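Local coordinates for DNA repair and recombination protein radB (Thermococcus kodakarensis, PDB 2CVH) that probably takes part in DNA repair and homologous recombination as a RecA-like, very weak ATPase that binds DNA without promoting strand exchange, at residues A[107-113]-A[147-153]; A[21-27]-A[176-182]; A[38-43]-A[65-71]. All coordinates share one frame; numbering follows the deposited sequence.

Contact 1 of 3, residues A[107-113]-A[147-153]; sequences ALVVVDS and IPVIVIN
Val109, Val110 and Val111 run parallel to Val149, Ile150 and Val151, with strand axes 4.8 Å apart and 13° between their directions. The chains are joined by hydrogen bonds from Val109 N to Pro148 O, Ile150 N to Val109 O, Val111 N to Ile150 O and Ile152 N to Val111 O. The ladder is slackest at its start, where Val109 N stands 3.3 Å from Pro148 O; one step on, Ile150 N comes within 3.0 Å of Val109 O.

On the face carrying Val110 and Ile150, Leu108 has its CG anti to the backbone N (chi1 -177°), which brings CD1 back across the strand gap to lie 3.8 Å from both Pro148 CB and Ile150 CD1. Further along, Val110 CG1 meets Ile152 CD1 at 4.0 Å, a diagonal contact, two residues beyond its paired Ile150. The other branch of Ile152, CG2, rests against the carboxylate of Asp112, 3.8 Å from OD1. On the opposite face, Val109 CG2 meets Ile147 CD1 at 3.9 Å, the two side chains crossing at about a right angle, while Val109 CB touches Val149 CG2.

A run of hydrophobic residues ending in Asp112 is consistent with the Walker B strand of RecA-like ATPases. The two strands belong to a beta-alpha-beta unit whose connection contains helix 128-145. Strand 47-52 borders 107-113 in the sheet, strand 22-26 borders 147-153, and helix 33-44 covers Ile152 with Lys33 and Ala37.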
loop_
_atom_site.group_PDB
_atom_site.type_symbol
_atom_site.label_atom_id
_atom_site.label_comp_id
_atom_site.label_asym_id
_atom_site.label_seq_id
_atom_site.Cartn_x
_atom_site.Cartn_y
_atom_site.Cartn_z
ATOM N N ALA A 107 -13.277 2.248 -3.778
ATOM C CA ALA A 107 -12.930 0.831 -3.873
ATOM C C ALA A 107 -11.675 0.531 -3.072
ATOM O O ALA A 107 -11.495 -0.599 -2.617
ATOM C CB ALA A 107 -12.717 0.412 -5.316
ATOM N N LEU A 108 -10.911 1.570 -2.751
ATOM C CA LEU A 108 -9.637 1.393 -2.073
ATOM C C LEU A 108 -9.127 2.649 -1.401
ATOM O O LEU A 108 -9.420 3.760 -1.837
ATOM C CB LEU A 108 -8.596 0.993 -3.146
ATOM C CG LEU A 108 -7.135 0.641 -2.832
ATOM C CD1 LEU A 108 -7.123 -0.737 -2.162
ATOM C CD2 LEU A 108 -6.293 0.621 -4.126
ATOM N N VAL A 109 -8.323 2.453 -0.357
ATOM C CA VAL A 109 -7.674 3.548 0.368
ATOM C C VAL A 109 -6.190 3.160 0.318
ATOM O O VAL A 109 -5.859 1.981 0.432
ATOM C CB VAL A 109 -8.127 3.643 1.883
ATOM C CG1 VAL A 109 -7.376 4.754 2.599
ATOM C CG2 VAL A 109 -9.636 3.889 1.990
ATOM N N VAL A 110 -5.312 4.137 0.130
ATOM C CA VAL A 110 -3.877 3.897 0.083
ATOM C C VAL A 110 -3.250 4.975 0.919
ATOM O O VAL A 110 -3.607 6.143 0.782
ATOM C CB VAL A 110 -3.276 4.013 -1.362
ATOM C CG1 VAL A 110 -1.770 3.788 -1.305
ATOM C CG2 VAL A 110 -3.955 3.021 -2.334
ATOM N N VAL A 111 -2.392 4.587 1.855
ATOM C CA VAL A 111 -1.700 5.579 2.668
ATOM C C VAL A 111 -0.237 5.384 2.320
ATOM O O VAL A 111 0.224 4.250 2.197
ATOM C CB VAL A 111 -1.957 5.405 4.186
ATOM C CG1 VAL A 111 -1.280 6.542 4.950
ATOM C CG2 VAL A 111 -3.466 5.415 4.472
ATOM N N ASP A 112 0.483 6.476 2.110
ATOM C CA ASP A 112 1.878 6.387 1.713
ATOM C C ASP A 112 2.628 7.545 2.331
ATOM O O ASP A 112 2.728 8.604 1.727
ATOM C CB ASP A 112 1.943 6.452 0.177
ATOM C CG ASP A 112 3.346 6.253 -0.387
ATOM O OD1 ASP A 112 4.346 6.252 0.366
ATOM O OD2 ASP A 112 3.435 6.095 -1.623
ATOM N N SER A 113 3.253 7.332 3.477
ATOM C CA SER A 113 3.286 6.051 4.162
ATOM C C SER A 113 3.135 6.323 5.646
ATOM O O SER A 113 2.136 5.952 6.249
ATOM C CB SER A 113 4.640 5.393 3.903
ATOM O OG SER A 113 5.714 6.275 4.188
ATOM N N ILE A 147 -13.594 -2.520 2.328
ATOM C CA ILE A 147 -12.693 -2.306 1.204
ATOM C C ILE A 147 -11.293 -2.435 1.788
ATOM O O ILE A 147 -11.124 -2.395 3.010
ATOM C CB ILE A 147 -12.841 -0.912 0.541
ATOM C CG1 ILE A 147 -12.702 0.192 1.585
ATOM C CG2 ILE A 147 -14.142 -0.837 -0.267
ATOM C CD1 ILE A 147 -12.627 1.597 0.966
ATOM N N PRO A 148 -10.285 -2.644 0.921
ATOM C CA PRO A 148 -8.918 -2.775 1.407
ATOM C C PRO A 148 -8.282 -1.440 1.715
ATOM O O PRO A 148 -8.675 -0.406 1.163
ATOM C CB PRO A 148 -8.196 -3.429 0.224
ATOM C CG PRO A 148 -9.314 -4.092 -0.575
ATOM C CD PRO A 148 -10.381 -3.037 -0.494
ATOM N N VAL A 149 -7.368 -1.464 2.674
ATOM C CA VAL A 149 -6.572 -0.309 3.019
ATOM C C VAL A 149 -5.119 -0.785 2.880
ATOM O O VAL A 149 -4.680 -1.669 3.616
ATOM C CB VAL A 149 -6.799 0.189 4.445
ATOM C CG1 VAL A 149 -5.871 1.355 4.726
ATOM C CG2 VAL A 149 -8.231 0.667 4.619
ATOM N N ILE A 150 -4.420 -0.262 1.876
ATOM C CA ILE A 150 -3.023 -0.591 1.643
ATOM C C ILE A 150 -2.193 0.428 2.377
ATOM O O ILE A 150 -2.403 1.641 2.253
ATOM C CB ILE A 150 -2.656 -0.552 0.138
ATOM C CG1 ILE A 150 -3.384 -1.669 -0.612
ATOM C CG2 ILE A 150 -1.125 -0.676 -0.028
ATOM C CD1 ILE A 150 -3.404 -1.493 -2.140
ATOM N N VAL A 151 -1.276 -0.070 3.192
ATOM C CA VAL A 151 -0.388 0.771 3.967
ATOM C C VAL A 151 1.027 0.537 3.407
ATOM O O VAL A 151 1.594 -0.548 3.519
ATOM C CB VAL A 151 -0.455 0.391 5.473
ATOM C CG1 VAL A 151 0.590 1.134 6.226
ATOM C CG2 VAL A 151 -1.827 0.726 6.042
ATOM N N ILE A 152 1.559 1.543 2.742
ATOM C CA ILE A 152 2.868 1.448 2.144
ATOM C C ILE A 152 3.918 2.007 3.091
ATOM O O ILE A 152 3.693 3.018 3.733
ATOM C CB ILE A 152 2.869 2.172 0.779
ATOM C CG1 ILE A 152 2.123 1.320 -0.244
ATOM C CG2 ILE A 152 4.288 2.500 0.315
ATOM C CD1 ILE A 152 1.812 2.057 -1.546
ATOM N N ASN A 153 5.034 1.297 3.240
ATOM C CA ASN A 153 6.115 1.753 4.108
ATOM C C ASN A 153 7.434 1.316 3.480
ATOM O O ASN A 153 7.451 0.475 2.585
ATOM C CB ASN A 153 6.012 1.091 5.493
ATOM C CG ASN A 153 4.633 1.214 6.107
ATOM O OD1 ASN A 153 4.301 2.233 6.704
ATOM N ND2 ASN A 153 3.817 0.173 5.960
#

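Contact 2 of 3, residues A[21-27]-A[176-182]; sequences VLTQVYG and CKDILRL
Leu22 to Tyr26 pair in parallel with residues 178-182, and the backbone bonds are of ordinary length after a weak first one. That first bond, from Asp178 N to Leu22 O, is 3.4 Å long. Gln24 N then reaches Asp178 O at 2.8 Å, followed by the bonds Leu180 N to Gln24 O, Tyr26 N to Leu180 O and Leu182 N to Tyr26 O. Beyond the last pair, Gly27 CA lies near Leu182 O.

Among the apolar contacts, Val25 CG1 lies 3.8 Å from Leu182 CG, and Cys176 SG sits against the CB atoms of both Leu22 and Gln24. The Tyr26 ring is bounded by its neighbours on the other strand. With CG set between the backbone N and the carbonyl carbon (chi1 75°), the ring turns across the gap, its edge meeting Ile179 CG2 in plane, 3.6 Å from CE1. Arg181 CA lies over one face, offset toward the rim, and Arg181 CG comes within 3.5 Å of Tyr26 CZ.

The polar ends are held by water and by outside partners. One water donates to Thr23 OG1 at 2.6 Å and to Asp178 OD2 at 2.7 Å, linking side chains that also touch directly. Asp178 OD2 has a second, charged partner in Arg199. Glu196 serves two residues, hydrogen-bonded to Tyr26 OH through OE1 and in a salt bridge with Arg181 NH1 through OE2, which probably helps to fix both groups.

Strand 149-153 flanks 21-27 on its other side, and strand 190-197 lies beyond 176-182, antiparallel to it. Helix 128-145 packs on Leu22 through Leu135 and Leu138.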
loop_
_atom_site.group_PDB
_atom_site.type_symbol
_atom_site.label_atom_id
_atom_site.label_comp_id
_atom_site.label_asym_id
_atom_site.label_seq_id
_atom_site.Cartn_x
_atom_site.Cartn_y
_atom_site.Cartn_z
ATOM N N VAL A 21 -9.452 -5.241 5.746
ATOM C CA VAL A 21 -8.205 -5.485 6.479
ATOM C C VAL A 21 -7.112 -4.555 5.976
ATOM O O VAL A 21 -7.263 -3.913 4.918
ATOM C CB VAL A 21 -7.708 -6.970 6.384
ATOM C CG1 VAL A 21 -8.780 -7.931 6.932
ATOM C CG2 VAL A 21 -7.349 -7.328 4.979
ATOM N N LEU A 22 -6.087 -4.369 6.804
ATOM C CA LEU A 22 -4.965 -3.538 6.431
ATOM C C LEU A 22 -3.864 -4.459 5.926
ATOM O O LEU A 22 -3.482 -5.411 6.609
ATOM C CB LEU A 22 -4.421 -2.739 7.600
ATOM C CG LEU A 22 -5.274 -1.712 8.349
ATOM C CD1 LEU A 22 -4.345 -0.651 8.911
ATOM C CD2 LEU A 22 -6.293 -1.059 7.464
ATOM N N THR A 23 -3.471 -4.265 4.673
ATOM C CA THR A 23 -2.388 -5.029 4.091
ATOM C C THR A 23 -1.217 -4.061 4.024
ATOM O O THR A 23 -1.361 -2.945 3.525
ATOM C CB THR A 23 -2.701 -5.526 2.669
ATOM O OG1 THR A 23 -3.839 -6.404 2.691
ATOM C CG2 THR A 23 -1.486 -6.299 2.094
ATOM N N GLN A 24 -0.112 -4.402 4.676
ATOM C CA GLN A 24 1.077 -3.564 4.596
ATOM C C GLN A 24 1.845 -4.061 3.371
ATOM O O GLN A 24 1.865 -5.266 3.078
ATOM C CB GLN A 24 1.967 -3.717 5.837
ATOM C CG GLN A 24 3.352 -3.103 5.652
ATOM C CD GLN A 24 4.278 -3.251 6.848
ATOM O OE1 GLN A 24 5.060 -2.356 7.146
ATOM N NE2 GLN A 24 4.198 -4.365 7.528
ATOM N N VAL A 25 2.367 -3.136 2.587
ATOM C CA VAL A 25 3.174 -3.501 1.429
ATOM C C VAL A 25 4.393 -2.663 1.666
ATOM O O VAL A 25 4.299 -1.454 1.703
ATOM C CB VAL A 25 2.540 -3.141 0.064
ATOM C CG1 VAL A 25 3.501 -3.535 -1.069
ATOM C CG2 VAL A 25 1.241 -3.891 -0.127
ATOM N N TYR A 26 5.522 -3.297 1.942
ATOM C CA TYR A 26 6.717 -2.526 2.202
ATOM C C TYR A 26 7.931 -2.990 1.372
ATOM O O TYR A 26 7.996 -4.130 0.905
ATOM C CB TYR A 26 7.004 -2.510 3.712
ATOM C CG TYR A 26 7.580 -3.801 4.257
ATOM C CD1 TYR A 26 6.757 -4.863 4.611
ATOM C CD2 TYR A 26 8.958 -3.965 4.366
ATOM C CE1 TYR A 26 7.287 -6.055 5.050
ATOM C CE2 TYR A 26 9.503 -5.146 4.803
ATOM C CZ TYR A 26 8.665 -6.186 5.140
ATOM O OH TYR A 26 9.226 -7.360 5.544
ATOM N N GLY A 27 8.894 -2.092 1.217
ATOM C CA GLY A 27 10.087 -2.378 0.445
ATOM C C GLY A 27 10.778 -1.068 0.125
ATOM O O GLY A 27 10.279 -0.011 0.508
ATOM N N CYS A 176 -1.855 -4.883 10.829
ATOM C CA CYS A 176 -1.970 -5.269 9.436
ATOM C C CYS A 176 -2.020 -6.779 9.387
ATOM O O CYS A 176 -1.067 -7.455 9.755
ATOM C CB CYS A 176 -0.786 -4.729 8.633
ATOM S SG CYS A 176 -0.693 -2.901 8.592
ATOM N N LYS A 177 -3.179 -7.302 9.018
ATOM C CA LYS A 177 -3.390 -8.737 8.937
ATOM C C LYS A 177 -2.591 -9.382 7.821
ATOM O O LYS A 177 -2.168 -10.532 7.934
ATOM C CB LYS A 177 -4.879 -9.035 8.758
ATOM C CG LYS A 177 -5.578 -9.554 10.026
ATOM C CD LYS A 177 -5.247 -8.708 11.238
ATOM C CE LYS A 177 -5.914 -9.214 12.483
ATOM N NZ LYS A 177 -5.401 -8.397 13.620
ATOM N N ASP A 178 -2.434 -8.662 6.722
ATOM C CA ASP A 178 -1.688 -9.166 5.582
ATOM C C ASP A 178 -0.457 -8.288 5.399
ATOM O O ASP A 178 -0.520 -7.066 5.594
ATOM C CB ASP A 178 -2.553 -9.145 4.322
ATOM C CG ASP A 178 -3.791 -10.001 4.446
ATOM O OD1 ASP A 178 -3.853 -10.794 5.405
ATOM O OD2 ASP A 178 -4.692 -9.886 3.580
ATOM N N ILE A 179 0.670 -8.913 5.073
ATOM C CA ILE A 179 1.916 -8.188 4.899
ATOM C C ILE A 179 2.670 -8.760 3.710
ATOM O O ILE A 179 2.900 -9.977 3.628
ATOM C CB ILE A 179 2.821 -8.276 6.165
ATOM C CG1 ILE A 179 2.067 -7.757 7.401
ATOM C CG2 ILE A 179 4.106 -7.472 5.963
ATOM C CD1 ILE A 179 2.950 -7.488 8.612
ATOM N N LEU A 180 3.018 -7.881 2.779
ATOM C CA LEU A 180 3.761 -8.256 1.592
ATOM C C LEU A 180 5.080 -7.484 1.570
ATOM O O LEU A 180 5.105 -6.249 1.740
ATOM C CB LEU A 180 2.974 -7.890 0.338
ATOM C CG LEU A 180 2.084 -8.865 -0.406
ATOM C CD1 LEU A 180 1.465 -8.113 -1.580
ATOM C CD2 LEU A 180 2.889 -10.036 -0.903
ATOM N N ARG A 181 6.180 -8.206 1.363
ATOM C CA ARG A 181 7.494 -7.566 1.287
ATOM C C ARG A 181 7.872 -7.604 -0.196
ATOM O O ARG A 181 7.675 -8.633 -0.862
ATOM C CB ARG A 181 8.539 -8.340 2.095
ATOM C CG ARG A 181 9.881 -7.623 2.189
ATOM C CD ARG A 181 10.967 -8.481 2.863
ATOM N NE ARG A 181 11.518 -9.497 1.967
ATOM C CZ ARG A 181 11.659 -10.788 2.271
ATOM N NH1 ARG A 181 11.287 -11.244 3.463
ATOM N NH2 ARG A 181 12.192 -11.633 1.387
ATOM N N LEU A 182 8.338 -6.485 -0.739
ATOM C CA LEU A 182 8.719 -6.489 -2.135
ATOM C C LEU A 182 10.230 -6.325 -2.206
ATOM O O LEU A 182 10.799 -5.447 -1.557
ATOM C CB LEU A 182 8.026 -5.358 -2.893
ATOM C CG LEU A 182 6.515 -5.172 -2.798
ATOM C CD1 LEU A 182 6.137 -4.127 -3.817
ATOM C CD2 LEU A 182 5.748 -6.446 -3.067
HETATM O O HOH W 1 -5.924 -5.413 9.663
HETATM O O HOH W 2 -4.684 -8.420 1.265
#

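Contact 3 of 3, residues A[38-43]-A[65-71]; sequences LQTGLL and MAETRGL
A Schellman motif ends helix 59-67 and turns Arg69 and Leu71 onto the flank of helix 33-44, the helix that follows the predicted ATP-binding P-loop. Gly70, with positive phi, is its C-prime residue. Leu71 N bonds to Ala66 O at 2.8 Å and Gly70 N bonds to Glu67 O; Arg69 N also reaches Ala66 O, from the other face of its carbonyl plane.

Met65 enters beside Leu38 and Gln39. Its chain bends at chi3 (45°), leaving SD 3.6 Å from Leu38 CD1 and folding CE back onto the helix backbone, 3.6 Å from Gln39 N. Leu42 and Leu71 reach toward each other tip to tip, and their CD1 atoms stand only 3.4 Å apart, a tight fit for two methyl groups. The other branch of Leu42, CD2, touches Ala66 CB at 4.1 Å.

Next to these apolar groups, the guanidinium of Arg69 lies across the end of Gln39. Gln39 CD sits 3.5 Å above one guanidinium face, offset toward the rim, with the amide and guanidinium planes 42° apart. Leu43 crosses the arginine at about a right angle, CD2 lying 4.1 Å from Arg69 NE. NH1 donates to Arg214 O, which probably helps to hold the guanidinium. Replacing the arginine by alanine removes the guanidinium, and Arg214 O would probably lose this donor while the Gln39 side chain and Leu43 lose their cover.

Apolar packing of methyl, methylene and thioether groups thus supplies most of the contact and should do much to hold the helix end in place, while the arginine lies against Gln39 and Leu43 and has a hydrogen-bond partner outside the pair.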
loop_
_atom_site.group_PDB
_atom_site.type_symbol
_atom_site.label_atom_id
_atom_site.label_comp_id
_atom_site.label_asym_id
_atom_site.label_seq_id
_atom_site.Cartn_x
_atom_site.Cartn_y
_atom_site.Cartn_z
ATOM N N LEU A 38 -0.978 1.934 -7.356
ATOM C CA LEU A 38 -1.541 2.617 -8.527
ATOM C C LEU A 38 -2.339 1.668 -9.413
ATOM O O LEU A 38 -3.452 1.985 -9.837
ATOM C CB LEU A 38 -0.430 3.267 -9.379
ATOM C CG LEU A 38 0.104 4.706 -9.235
ATOM C CD1 LEU A 38 1.145 5.011 -10.339
ATOM C CD2 LEU A 38 -1.023 5.700 -9.364
ATOM N N GLN A 39 -1.769 0.496 -9.681
ATOM C CA GLN A 39 -2.403 -0.491 -10.519
ATOM C C GLN A 39 -3.644 -1.101 -9.911
ATOM O O GLN A 39 -4.629 -1.341 -10.617
ATOM C CB GLN A 39 -1.402 -1.582 -10.882
ATOM C CG GLN A 39 -1.962 -2.685 -11.770
ATOM C CD GLN A 39 -0.874 -3.359 -12.601
ATOM O OE1 GLN A 39 -0.801 -4.590 -12.698
ATOM N NE2 GLN A 39 -0.043 -2.546 -13.235
ATOM N N THR A 40 -3.593 -1.401 -8.618
ATOM C CA THR A 40 -4.759 -1.968 -7.953
ATOM C C THR A 40 -5.887 -0.918 -8.006
ATOM O O THR A 40 -6.995 -1.221 -8.427
ATOM C CB THR A 40 -4.431 -2.356 -6.498
ATOM O OG1 THR A 40 -3.327 -3.264 -6.508
ATOM C CG2 THR A 40 -5.631 -3.036 -5.825
ATOM N N GLY A 41 -5.562 0.324 -7.649
ATOM C CA GLY A 41 -6.540 1.401 -7.694
ATOM C C GLY A 41 -7.090 1.601 -9.099
ATOM O O GLY A 41 -8.300 1.603 -9.326
ATOM N N LEU A 42 -6.191 1.693 -10.065
ATOM C CA LEU A 42 -6.577 1.878 -11.454
ATOM C C LEU A 42 -7.581 0.827 -11.963
ATOM O O LEU A 42 -8.622 1.166 -12.530
ATOM C CB LEU A 42 -5.306 1.922 -12.317
ATOM C CG LEU A 42 -5.265 2.212 -13.826
ATOM C CD1 LEU A 42 -5.142 0.935 -14.594
ATOM C CD2 LEU A 42 -6.464 3.065 -14.284
ATOM N N LEU A 43 -7.310 -0.445 -11.708
ATOM C CA LEU A 43 -8.181 -1.519 -12.176
ATOM C C LEU A 43 -9.457 -1.747 -11.351
ATOM O O LEU A 43 -10.356 -2.457 -11.806
ATOM C CB LEU A 43 -7.366 -2.818 -12.292
ATOM C CG LEU A 43 -6.073 -2.694 -13.110
ATOM C CD1 LEU A 43 -5.336 -4.002 -13.088
ATOM C CD2 LEU A 43 -6.396 -2.315 -14.560
ATOM N N MET A 65 0.168 4.174 -17.307
ATOM C CA MET A 65 -0.416 2.880 -16.975
ATOM C C MET A 65 -1.834 2.740 -17.534
ATOM O O MET A 65 -2.161 1.729 -18.149
ATOM C CB MET A 65 -0.401 2.677 -15.462
ATOM C CG MET A 65 1.009 2.630 -14.882
ATOM S SD MET A 65 1.086 2.605 -13.083
ATOM C CE MET A 65 -0.212 1.346 -12.803
ATOM N N ALA A 66 -2.653 3.783 -17.386
ATOM C CA ALA A 66 -4.043 3.751 -17.887
ATOM C C ALA A 66 -4.080 3.569 -19.414
ATOM O O ALA A 66 -4.726 2.663 -19.924
ATOM C CB ALA A 66 -4.782 5.034 -17.486
ATOM N N GLU A 67 -3.328 4.405 -20.127
ATOM C CA GLU A 67 -3.278 4.360 -21.579
ATOM C C GLU A 67 -2.797 3.035 -22.112
ATOM O O GLU A 67 -3.478 2.430 -22.939
ATOM C CB GLU A 67 -2.354 5.445 -22.124
ATOM C CG GLU A 67 -2.936 6.816 -22.131
ATOM C CD GLU A 67 -1.914 7.845 -22.494
ATOM O OE1 GLU A 67 -2.303 8.900 -23.022
ATOM O OE2 GLU A 67 -0.714 7.617 -22.241
ATOM N N THR A 68 -1.629 2.593 -21.632
ATOM C CA THR A 68 -1.020 1.343 -22.081
ATOM C C THR A 68 -1.902 0.120 -21.896
ATOM O O THR A 68 -1.581 -0.964 -22.384
ATOM C CB THR A 68 0.330 1.069 -21.411
ATOM O OG1 THR A 68 1.078 2.283 -21.295
ATOM C CG2 THR A 68 1.127 0.146 -22.289
ATOM N N ARG A 69 -3.011 0.288 -21.190
ATOM C CA ARG A 69 -3.943 -0.804 -20.967
ATOM C C ARG A 69 -5.294 -0.398 -21.591
ATOM O O ARG A 69 -6.340 -0.995 -21.313
ATOM C CB ARG A 69 -4.017 -1.075 -19.446
ATOM C CG ARG A 69 -2.598 -1.310 -18.843
ATOM C CD ARG A 69 -2.507 -1.217 -17.309
ATOM N NE ARG A 69 -2.910 -2.466 -16.682
ATOM C CZ ARG A 69 -2.073 -3.412 -16.279
ATOM N NH1 ARG A 69 -0.764 -3.247 -16.402
ATOM N NH2 ARG A 69 -2.558 -4.586 -15.879
ATOM N N GLY A 70 -5.228 0.596 -22.485
ATOM C CA GLY A 70 -6.388 1.147 -23.175
ATOM C C GLY A 70 -7.526 1.605 -22.280
ATOM O O GLY A 70 -8.683 1.423 -22.649
ATOM N N LEU A 71 -7.210 2.311 -21.188
ATOM C CA LEU A 71 -8.208 2.752 -20.196
ATOM C C LEU A 71 -8.794 4.169 -20.056
ATOM O O LEU A 71 -9.648 4.373 -19.184
ATOM C CB LEU A 71 -7.740 2.337 -18.801
ATOM C CG LEU A 71 -8.046 0.915 -18.372
ATOM C CD1 LEU A 71 -7.513 0.718 -16.979
ATOM C CD2 LEU A 71 -9.545 0.679 -18.403
#

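In the fold
Contacts 1 and 2 are adjoining parts of one sheet, their centres about 10 Å apart: strand 149-153 lies directly beside 22-26, and Val151 probably bonds through N to Thr23 O and through O to Val25 N, 2.9 Å each. Contact 3 stands to one side, its centre about 17 Å from that of contact 1 and 21 Å from that of contact 2. It meets contact 1 where Leu108 CD2 packs 3.6 Å from Gly41 N. The predicted ATP site relates all three: contact 2 ends at Gly27, Ile152 of contact 1 touches Lys33, and residues 38-43 of contact 3 lie on the helix carrying Lys33 and Thr34.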